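Local coordinates for protein VP5 (Halorubrum pleomorphic virus 6, PDB 6QGL) that is an envelope protein of a pleomorphic archaeal virus and probably drives fusion of the viral membrane with that of its haloarchaeal host, at residues 185-190 with 201-206; 129-134 with 166-171; 151-156 with 212-217. One frame throughout, in Å; residues are numbered along the deposited sequence.

Contact 1. Residues 185-190 with 201-206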
loop_
_atom_site.group_PDB
_atom_site.type_symbol
_atom_site.label_atom_id
_atom_site.label_comp_id
_atom_site.label_asym_id
_atom_site.label_seq_id
_atom_site.Cartn_x
_atom_site.Cartn_y
_atom_site.Cartn_z
ATOM N N THR A 185 -9.749 6.448 -19.682
ATOM C CA THR A 185 -9.944 7.831 -19.280
ATOM C C THR A 185 -11.362 7.922 -18.753
ATOM O O THR A 185 -12.318 7.593 -19.464
ATOM C CB THR A 185 -9.625 8.794 -20.427
ATOM O OG1 THR A 185 -8.232 8.699 -20.698
ATOM C CG2 THR A 185 -9.972 10.242 -20.095
ATOM N N PHE A 186 -11.491 8.323 -17.487
ATOM C CA PHE A 186 -12.784 8.439 -16.840
ATOM C C PHE A 186 -13.458 9.769 -17.147
ATOM O O PHE A 186 -12.971 10.817 -16.726
ATOM C CB PHE A 186 -12.661 8.220 -15.320
ATOM C CG PHE A 186 -13.981 8.352 -14.605
ATOM C CD1 PHE A 186 -14.891 7.300 -14.588
ATOM C CD2 PHE A 186 -14.336 9.540 -13.982
ATOM C CE1 PHE A 186 -16.128 7.435 -13.956
ATOM C CE2 PHE A 186 -15.576 9.677 -13.365
ATOM C CZ PHE A 186 -16.462 8.622 -13.349
ATOM N N ARG A 187 -14.602 9.715 -17.843
ATOM C CA ARG A 187 -15.434 10.879 -18.144
ATOM C C ARG A 187 -16.744 10.726 -17.370
ATOM O O ARG A 187 -17.287 9.624 -17.307
ATOM C CB ARG A 187 -15.687 11.020 -19.661
ATOM C CG ARG A 187 -16.587 12.202 -20.039
ATOM C CD ARG A 187 -16.562 12.492 -21.525
ATOM N NE ARG A 187 -17.489 13.564 -21.894
ATOM C CZ ARG A 187 -17.202 14.863 -21.875
ATOM N NH1 ARG A 187 -18.114 15.757 -22.230
ATOM N NH2 ARG A 187 -16.001 15.279 -21.489
ATOM N N HIS A 188 -17.228 11.823 -16.764
ATOM C CA HIS A 188 -18.473 11.873 -16.000
ATOM C C HIS A 188 -19.232 13.147 -16.336
ATOM O O HIS A 188 -18.692 14.241 -16.188
ATOM C CB HIS A 188 -18.200 11.786 -14.486
ATOM C CG HIS A 188 -19.431 11.879 -13.636
ATOM N ND1 HIS A 188 -20.208 10.769 -13.370
ATOM C CD2 HIS A 188 -19.981 12.954 -13.024
ATOM C CE1 HIS A 188 -21.202 11.201 -12.612
ATOM N NE2 HIS A 188 -21.106 12.507 -12.372
ATOM N N ASN A 189 -20.487 12.993 -16.783
ATOM C CA ASN A 189 -21.396 14.095 -17.100
ATOM C C ASN A 189 -22.740 13.831 -16.423
ATOM O O ASN A 189 -23.334 12.772 -16.641
ATOM C CB ASN A 189 -21.568 14.273 -18.617
ATOM C CG ASN A 189 -22.318 15.530 -19.001
ATOM O OD1 ASN A 189 -22.228 16.569 -18.337
ATOM N ND2 ASN A 189 -23.071 15.470 -20.086
ATOM N N THR A 190 -23.218 14.796 -15.616
ATOM C CA THR A 190 -24.484 14.700 -14.875
ATOM C C THR A 190 -25.725 14.689 -15.790
ATOM O O THR A 190 -26.789 14.236 -15.360
ATOM C CB THR A 190 -24.578 15.772 -13.784
ATOM O OG1 THR A 190 -24.499 17.064 -14.384
ATOM C CG2 THR A 190 -23.507 15.609 -12.705
ATOM N N VAL A 201 -19.226 18.410 -15.564
ATOM C CA VAL A 201 -18.475 17.426 -16.344
ATOM C C VAL A 201 -17.015 17.356 -15.872
ATOM O O VAL A 201 -16.398 18.389 -15.602
ATOM C CB VAL A 201 -18.619 17.622 -17.887
ATOM C CG1 VAL A 201 -18.061 18.965 -18.347
ATOM C CG2 VAL A 201 -17.978 16.476 -18.674
ATOM N N VAL A 202 -16.494 16.129 -15.729
ATOM C CA VAL A 202 -15.111 15.847 -15.359
ATOM C C VAL A 202 -14.571 14.741 -16.273
ATOM O O VAL A 202 -15.302 13.814 -16.618
ATOM C CB VAL A 202 -14.895 15.574 -13.840
ATOM C CG1 VAL A 202 -15.322 14.165 -13.429
ATOM C CG2 VAL A 202 -13.451 15.852 -13.425
ATOM N N GLU A 203 -13.322 14.880 -16.715
ATOM C CA GLU A 203 -12.649 13.903 -17.564
ATOM C C GLU A 203 -11.182 13.897 -17.191
ATOM O O GLU A 203 -10.524 14.930 -17.318
ATOM C CB GLU A 203 -12.854 14.206 -19.058
ATOM C CG GLU A 203 -12.397 13.067 -19.957
ATOM C CD GLU A 203 -12.599 13.244 -21.449
ATOM O OE1 GLU A 203 -13.575 13.916 -21.854
ATOM O OE2 GLU A 203 -11.784 12.686 -22.218
ATOM N N TYR A 204 -10.683 12.755 -16.682
ATOM C CA TYR A 204 -9.293 12.615 -16.245
ATOM C C TYR A 204 -8.812 11.157 -16.174
ATOM O O TYR A 204 -9.593 10.221 -16.359
ATOM C CB TYR A 204 -9.065 13.345 -14.897
ATOM C CG TYR A 204 -9.741 12.710 -13.702
ATOM C CD1 TYR A 204 -11.100 12.894 -13.463
ATOM C CD2 TYR A 204 -9.006 11.993 -12.761
ATOM C CE1 TYR A 204 -11.722 12.327 -12.355
ATOM C CE2 TYR A 204 -9.616 11.428 -11.645
ATOM C CZ TYR A 204 -10.974 11.595 -11.448
ATOM O OH TYR A 204 -11.565 11.033 -10.344
ATOM N N ASN A 205 -7.509 10.991 -15.913
ATOM C CA ASN A 205 -6.790 9.727 -15.752
ATOM C C ASN A 205 -5.515 10.026 -14.931
ATOM O O ASN A 205 -5.297 11.203 -14.630
ATOM C CB ASN A 205 -6.468 9.096 -17.129
ATOM C CG ASN A 205 -5.721 9.967 -18.111
ATOM O OD1 ASN A 205 -4.801 10.712 -17.768
ATOM N ND2 ASN A 205 -6.084 9.868 -19.377
ATOM N N PRO A 206 -4.641 9.049 -14.563
ATOM C CA PRO A 206 -3.437 9.410 -13.792
ATOM C C PRO A 206 -2.482 10.386 -14.497
ATOM O O PRO A 206 -1.716 11.061 -13.816
ATOM C CB PRO A 206 -2.761 8.058 -13.537
ATOM C CG PRO A 206 -3.835 7.054 -13.676
ATOM C CD PRO A 206 -4.701 7.588 -14.776
#
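R187, its chain extended from CG to NE, stretches over V201 and E203 of the neighbouring strand, on one face of an antiparallel beta hairpin made by strands 180-189 and 201-204. V201 CG2 sits over one face of the guanidinium, toward its rim, 3.6 Å from R187 NH1. At the edge of the same group, R187 NH2 forms a salt bridge with E203 OE1 at 2.8 Å; E203 OE1 accepts on its anti lone pair, and guanidinium and carboxylate planes stand 83° apart. The other carboxylate oxygen, E203 OE2, pairs with K169 of the strand beyond, so the glutamate is shared by two cations.

Beneath them F186-Y204 and H188-V202 are hydrogen-bonded pairs, with H188 N 2.8 Å from V202 O, nearly along the C=O axis. Their side chains cover the opposite face, where F186 CD2 lies 4.2 Å from Y204 CE1, the two aromatic side chains running side by side, and H188 CB rests on V202 CG1. Y204 OH bonds to M227 O. Past the last pair, N205 ND2 donates in its amide plane to T185 OG1 at 2.8 Å, a hydroxyl also bonded to T171 OG1.

Contact 2. Residues 129-134 with 166-171; sequences ELEAMT and NTLKDT
Polar contacts dominate where helix 97-140 passes strand 166-174, and they converge on the amide nitrogen of N166. The side chain of N166 leaves the strand toward the helix, with CG anti to its carbonyl carbon, and places ND2 between E131 and T134, residues three apart on the helix. N166 ND2 donates to E131 OE1 at 3.1 Å; the oxygen lies in the amide plane, yet the donor comes in from above the carboxylate plane, and the two flat groups are turned 71° apart. E131 reaches this position by a bend at chi2 (61°), which folds the carboxylate back alongside the asparagine, so that the two side chains slide past each other in opposite directions. A second, weak bond runs tip to tip from N166 ND2 to T134 OG1 at 3.0 Å. That hydroxyl donates in turn to L130 O one helical turn back, at 2.7 Å, and L130 O also receives the backbone N-H of T134. The hydroxyl is thereby directed along the helix while it accepts from the strand.

Apolar contact is slighter: L168 CD1 approaches E131 CB at 4.1 Å, two residues along the strand and on the same side as N166, while L130 CG only skirts the amide.

Second-shell bonds hold the buried amide in place. N166 OD1 is bonded to H188 ND1, and S164 OG links E131 OE1 with N166 N. A long helix thus packs against the edge strand of a four-stranded antiparallel sheet, bridged by a buried asparagine; the axes of segments 129-134 and 166-171 approach to 9.5 Å at 149°. Strand 180-189 lies alongside with F186 against L130, helix 145-148 packs on L130 and T134, and helix 43-66 meets M133.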
loop_
_atom_site.group_PDB
_atom_site.type_symbol
_atom_site.label_atom_id
_atom_site.label_comp_id
_atom_site.label_asym_id
_atom_site.label_seq_id
_atom_site.Cartn_x
_atom_site.Cartn_y
_atom_site.Cartn_z
ATOM N N GLU A 129 -14.727 -0.716 -11.810
ATOM C CA GLU A 129 -15.516 -1.046 -10.625
ATOM C C GLU A 129 -16.575 0.022 -10.406
ATOM O O GLU A 129 -17.734 -0.331 -10.210
ATOM C CB GLU A 129 -14.617 -1.190 -9.388
ATOM C CG GLU A 129 -15.339 -1.619 -8.123
ATOM C CD GLU A 129 -14.440 -1.699 -6.907
ATOM O OE1 GLU A 129 -13.852 -0.658 -6.534
ATOM O OE2 GLU A 129 -14.323 -2.802 -6.328
ATOM N N LEU A 130 -16.191 1.319 -10.479
ATOM C CA LEU A 130 -17.133 2.429 -10.324
ATOM C C LEU A 130 -18.277 2.302 -11.327
ATOM O O LEU A 130 -19.430 2.452 -10.933
ATOM C CB LEU A 130 -16.447 3.807 -10.425
ATOM C CG LEU A 130 -17.356 5.052 -10.324
ATOM C CD1 LEU A 130 -18.144 5.085 -9.015
ATOM C CD2 LEU A 130 -16.565 6.318 -10.476
ATOM N N GLU A 131 -17.957 1.959 -12.594
ATOM C CA GLU A 131 -18.953 1.742 -13.642
ATOM C C GLU A 131 -19.880 0.579 -13.287
ATOM O O GLU A 131 -21.096 0.707 -13.450
ATOM C CB GLU A 131 -18.277 1.508 -15.005
ATOM C CG GLU A 131 -19.250 1.396 -16.176
ATOM C CD GLU A 131 -20.118 2.609 -16.467
ATOM O OE1 GLU A 131 -19.807 3.708 -15.957
ATOM O OE2 GLU A 131 -21.111 2.463 -17.214
ATOM N N ALA A 132 -19.311 -0.537 -12.781
ATOM C CA ALA A 132 -20.077 -1.719 -12.373
ATOM C C ALA A 132 -21.004 -1.382 -11.200
ATOM O O ALA A 132 -22.140 -1.860 -11.166
ATOM C CB ALA A 132 -19.142 -2.859 -12.000
ATOM N N MET A 133 -20.524 -0.534 -10.263
ATOM C CA MET A 133 -21.283 -0.065 -9.099
ATOM C C MET A 133 -22.403 0.870 -9.559
ATOM O O MET A 133 -23.525 0.763 -9.067
ATOM C CB MET A 133 -20.362 0.632 -8.083
ATOM C CG MET A 133 -19.411 -0.316 -7.377
ATOM S SD MET A 133 -18.661 0.375 -5.881
ATOM C CE MET A 133 -17.410 1.428 -6.585
ATOM N N THR A 134 -22.101 1.752 -10.540
ATOM C CA THR A 134 -23.053 2.690 -11.144
ATOM C C THR A 134 -24.180 1.911 -11.829
ATOM O O THR A 134 -25.350 2.218 -11.597
ATOM C CB THR A 134 -22.328 3.657 -12.092
ATOM O OG1 THR A 134 -21.317 4.348 -11.362
ATOM C CG2 THR A 134 -23.266 4.672 -12.732
ATOM N N ASN A 166 -21.351 8.065 -16.552
ATOM C CA ASN A 166 -19.947 7.751 -16.811
ATOM C C ASN A 166 -19.704 7.217 -18.218
ATOM O O ASN A 166 -20.568 6.562 -18.804
ATOM C CB ASN A 166 -19.425 6.710 -15.814
ATOM C CG ASN A 166 -19.764 6.920 -14.363
ATOM O OD1 ASN A 166 -19.713 8.036 -13.831
ATOM N ND2 ASN A 166 -20.083 5.830 -13.683
ATOM N N THR A 167 -18.491 7.463 -18.730
ATOM C CA THR A 167 -17.993 6.985 -20.016
ATOM C C THR A 167 -16.526 6.602 -19.806
ATOM O O THR A 167 -15.735 7.436 -19.353
ATOM C CB THR A 167 -18.153 8.048 -21.128
ATOM O OG1 THR A 167 -19.454 8.634 -21.073
ATOM C CG2 THR A 167 -17.904 7.480 -22.520
ATOM N N LEU A 168 -16.176 5.334 -20.089
ATOM C CA LEU A 168 -14.798 4.853 -19.978
ATOM C C LEU A 168 -14.201 4.905 -21.375
ATOM O O LEU A 168 -14.510 4.058 -22.221
ATOM C CB LEU A 168 -14.703 3.432 -19.367
ATOM C CG LEU A 168 -15.388 3.166 -18.019
ATOM C CD1 LEU A 168 -14.992 1.813 -17.472
ATOM C CD2 LEU A 168 -15.072 4.239 -16.996
ATOM N N LYS A 169 -13.413 5.961 -21.635
ATOM C CA LYS A 169 -12.793 6.235 -22.931
ATOM C C LYS A 169 -11.457 5.527 -23.077
ATOM O O LYS A 169 -10.620 5.605 -22.178
ATOM C CB LYS A 169 -12.620 7.751 -23.137
ATOM C CG LYS A 169 -13.931 8.527 -23.257
ATOM C CD LYS A 169 -13.714 10.036 -23.232
ATOM C CE LYS A 169 -13.572 10.632 -24.610
ATOM N NZ LYS A 169 -13.272 12.085 -24.552
ATOM N N ASP A 170 -11.254 4.844 -24.215
ATOM C CA ASP A 170 -10.002 4.148 -24.509
ATOM C C ASP A 170 -8.940 5.159 -24.910
ATOM O O ASP A 170 -9.139 5.927 -25.857
ATOM C CB ASP A 170 -10.196 3.095 -25.618
ATOM C CG ASP A 170 -10.904 1.816 -25.200
ATOM O OD1 ASP A 170 -11.285 1.704 -24.011
ATOM O OD2 ASP A 170 -11.064 0.921 -26.055
ATOM N N THR A 171 -7.828 5.180 -24.162
ATOM C CA THR A 171 -6.696 6.073 -24.404
ATOM C C THR A 171 -5.452 5.223 -24.608
ATOM O O THR A 171 -5.093 4.440 -23.728
ATOM C CB THR A 171 -6.575 7.103 -23.268
ATOM O OG1 THR A 171 -7.800 7.833 -23.195
ATOM C CG2 THR A 171 -5.411 8.071 -23.462
#

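Contact 3. Residues 151-156 with 212-217; sequences FGDPRF and STNSNT
F151 opens the segment with both its backbone and its ring engaged. Its carbonyl O takes a weak, bent hydrogen bond from N216 N at 2.8 Å, while N216 CB and CG lie beside the same oxygen. The ring, swung beside its own backbone N, presents its edge to the next part of the facing chain: N216 O lies in the ring plane, 3.5 Å from F151 CD2, and T217 O is also near that edge. The ring also stacks on H188 and meets F186 of the adjoining sheet.

G152 has backbone angles (phi 132°) at which a beta carbon would jam against the preceding carbonyl O, and its CA faces the N216 side chain. At D153 the contact becomes charged. CG is anti to the backbone N (chi1 -175°), and D153 OD2 accepts from N214 ND2 at 3.0 Å through its anti lone pair, the carboxylate and amide planes lying 68° apart. P154 centres an inverse gamma turn, which brings R155 back onto the aspartate: side-on, R155 NE meets D153 OD1 at 2.8 Å and NH2 meets OD2, each on a syn lone pair. OD2 therefore has two donors, and the salt bridge probably fixes the carboxylate's rotation.

Across from it, S215 OG donates to T213 O at 2.7 Å. The loop after helix 145-148 is thus held against the end of edge strand 209-213 in the four-stranded antiparallel sheet, with the buried F151 ring against that sheet.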
loop_
_atom_site.group_PDB
_atom_site.type_symbol
_atom_site.label_atom_id
_atom_site.label_comp_id
_atom_site.label_asym_id
_atom_site.label_seq_id
_atom_site.Cartn_x
_atom_site.Cartn_y
_atom_site.Cartn_z
ATOM N N PHE A 151 -19.363 14.140 -7.859
ATOM C CA PHE A 151 -18.193 14.901 -8.286
ATOM C C PHE A 151 -18.283 16.356 -7.831
ATOM O O PHE A 151 -17.442 17.171 -8.201
ATOM C CB PHE A 151 -17.957 14.732 -9.807
ATOM C CG PHE A 151 -17.593 13.297 -10.144
ATOM C CD1 PHE A 151 -18.570 12.308 -10.201
ATOM C CD2 PHE A 151 -16.264 12.912 -10.274
ATOM C CE1 PHE A 151 -18.232 10.974 -10.444
ATOM C CE2 PHE A 151 -15.925 11.579 -10.516
ATOM C CZ PHE A 151 -16.911 10.617 -10.586
ATOM N N GLY A 152 -19.274 16.651 -6.991
ATOM C CA GLY A 152 -19.481 17.984 -6.437
ATOM C C GLY A 152 -20.910 18.466 -6.545
ATOM O O GLY A 152 -21.464 18.979 -5.568
ATOM N N ASP A 153 -21.508 18.309 -7.739
ATOM C CA ASP A 153 -22.890 18.695 -8.022
ATOM C C ASP A 153 -23.647 17.470 -8.578
ATOM O O ASP A 153 -23.878 17.372 -9.788
ATOM C CB ASP A 153 -22.927 19.895 -8.983
ATOM C CG ASP A 153 -24.310 20.454 -9.243
ATOM O OD1 ASP A 153 -25.282 19.938 -8.655
ATOM O OD2 ASP A 153 -24.418 21.411 -10.033
ATOM N N PRO A 154 -24.038 16.524 -7.694
ATOM C CA PRO A 154 -24.692 15.295 -8.168
ATOM C C PRO A 154 -26.194 15.426 -8.441
ATOM O O PRO A 154 -27.017 14.784 -7.781
ATOM C CB PRO A 154 -24.366 14.294 -7.062
ATOM C CG PRO A 154 -24.308 15.123 -5.829
ATOM C CD PRO A 154 -23.824 16.485 -6.231
ATOM N N ARG A 155 -26.545 16.245 -9.447
ATOM C CA ARG A 155 -27.926 16.490 -9.870
ATOM C C ARG A 155 -28.157 15.769 -11.204
ATOM O O ARG A 155 -27.656 16.212 -12.237
ATOM C CB ARG A 155 -28.189 18.002 -9.975
ATOM C CG ARG A 155 -28.220 18.700 -8.622
ATOM C CD ARG A 155 -28.788 20.100 -8.730
ATOM N NE ARG A 155 -27.766 21.090 -9.073
ATOM C CZ ARG A 155 -28.022 22.357 -9.384
ATOM N NH1 ARG A 155 -29.275 22.799 -9.423
ATOM N NH2 ARG A 155 -27.031 23.189 -9.672
ATOM N N PHE A 156 -28.861 14.622 -11.169
ATOM C CA PHE A 156 -29.068 13.779 -12.356
ATOM C C PHE A 156 -30.479 13.857 -12.960
ATOM O O PHE A 156 -30.915 12.927 -13.648
ATOM C CB PHE A 156 -28.675 12.326 -12.038
ATOM C CG PHE A 156 -27.235 12.172 -11.608
ATOM C CD1 PHE A 156 -26.893 12.148 -10.263
ATOM C CD2 PHE A 156 -26.217 12.087 -12.551
ATOM C CE1 PHE A 156 -25.561 12.022 -9.866
ATOM C CE2 PHE A 156 -24.884 11.967 -12.152
ATOM C CZ PHE A 156 -24.566 11.934 -10.813
ATOM N N SER A 212 -12.517 19.942 -16.677
ATOM C CA SER A 212 -13.137 20.027 -15.351
ATOM C C SER A 212 -14.075 21.228 -15.317
ATOM O O SER A 212 -13.616 22.369 -15.404
ATOM C CB SER A 212 -12.089 20.122 -14.247
ATOM O OG SER A 212 -12.707 20.240 -12.975
ATOM N N THR A 213 -15.387 20.971 -15.226
ATOM C CA THR A 213 -16.412 22.018 -15.189
ATOM C C THR A 213 -17.323 21.752 -14.007
ATOM O O THR A 213 -17.903 20.670 -13.943
ATOM C CB THR A 213 -17.201 22.045 -16.509
ATOM O OG1 THR A 213 -16.293 22.060 -17.615
ATOM C CG2 THR A 213 -18.163 23.226 -16.600
ATOM N N ASN A 214 -17.453 22.720 -13.068
ATOM C CA ASN A 214 -18.291 22.575 -11.866
ATOM C C ASN A 214 -18.087 21.151 -11.319
ATOM O O ASN A 214 -19.048 20.429 -11.054
ATOM C CB ASN A 214 -19.770 22.856 -12.212
ATOM C CG ASN A 214 -20.711 22.909 -11.032
ATOM O OD1 ASN A 214 -20.345 23.301 -9.919
ATOM N ND2 ASN A 214 -21.953 22.506 -11.252
ATOM N N SER A 215 -16.811 20.735 -11.239
ATOM C CA SER A 215 -16.413 19.385 -10.870
ATOM C C SER A 215 -15.199 19.298 -9.964
ATOM O O SER A 215 -14.377 20.210 -9.905
ATOM C CB SER A 215 -16.107 18.583 -12.131
ATOM O OG SER A 215 -17.283 18.285 -12.860
ATOM N N ASN A 216 -15.081 18.143 -9.296
ATOM C CA ASN A 216 -13.979 17.721 -8.440
ATOM C C ASN A 216 -13.426 16.477 -9.118
ATOM O O ASN A 216 -14.217 15.621 -9.524
ATOM C CB ASN A 216 -14.483 17.373 -7.031
ATOM C CG ASN A 216 -15.126 18.519 -6.292
ATOM O OD1 ASN A 216 -14.986 19.691 -6.654
ATOM N ND2 ASN A 216 -15.848 18.200 -5.229
ATOM N N THR A 217 -12.092 16.380 -9.284
ATOM C CA THR A 217 -11.487 15.215 -9.942
ATOM C C THR A 217 -11.915 13.958 -9.192
ATOM O O THR A 217 -12.723 13.205 -9.723
ATOM C CB THR A 217 -9.988 15.382 -10.125
ATOM O OG1 THR A 217 -9.397 15.522 -8.842
ATOM C CG2 THR A 217 -9.634 16.574 -10.998
#

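Contacts 1 and 2 are buried, contact 3 lies at the surface, and all three converge on the sheet of strands 166-174, 180-189, 201-204 and 209-213. Contact 1, its central hairpin, combines regular backbone bonds with a salt bridge; contact 2 ties an outermost strand to the long helix through side chains; contact 3, at the other outermost strand, relies on one weak backbone bond and a D153-N214 side-chain bond. Contacts 1 and 2 meet through neighbouring strands 180-189 and 166-174, with F186 CE1 3.7 Å from L130 CD2. F151 carries contact 3 onto contact 1, which is nested within the loop that contact 3 closes. Contacts 2 and 3 do not touch.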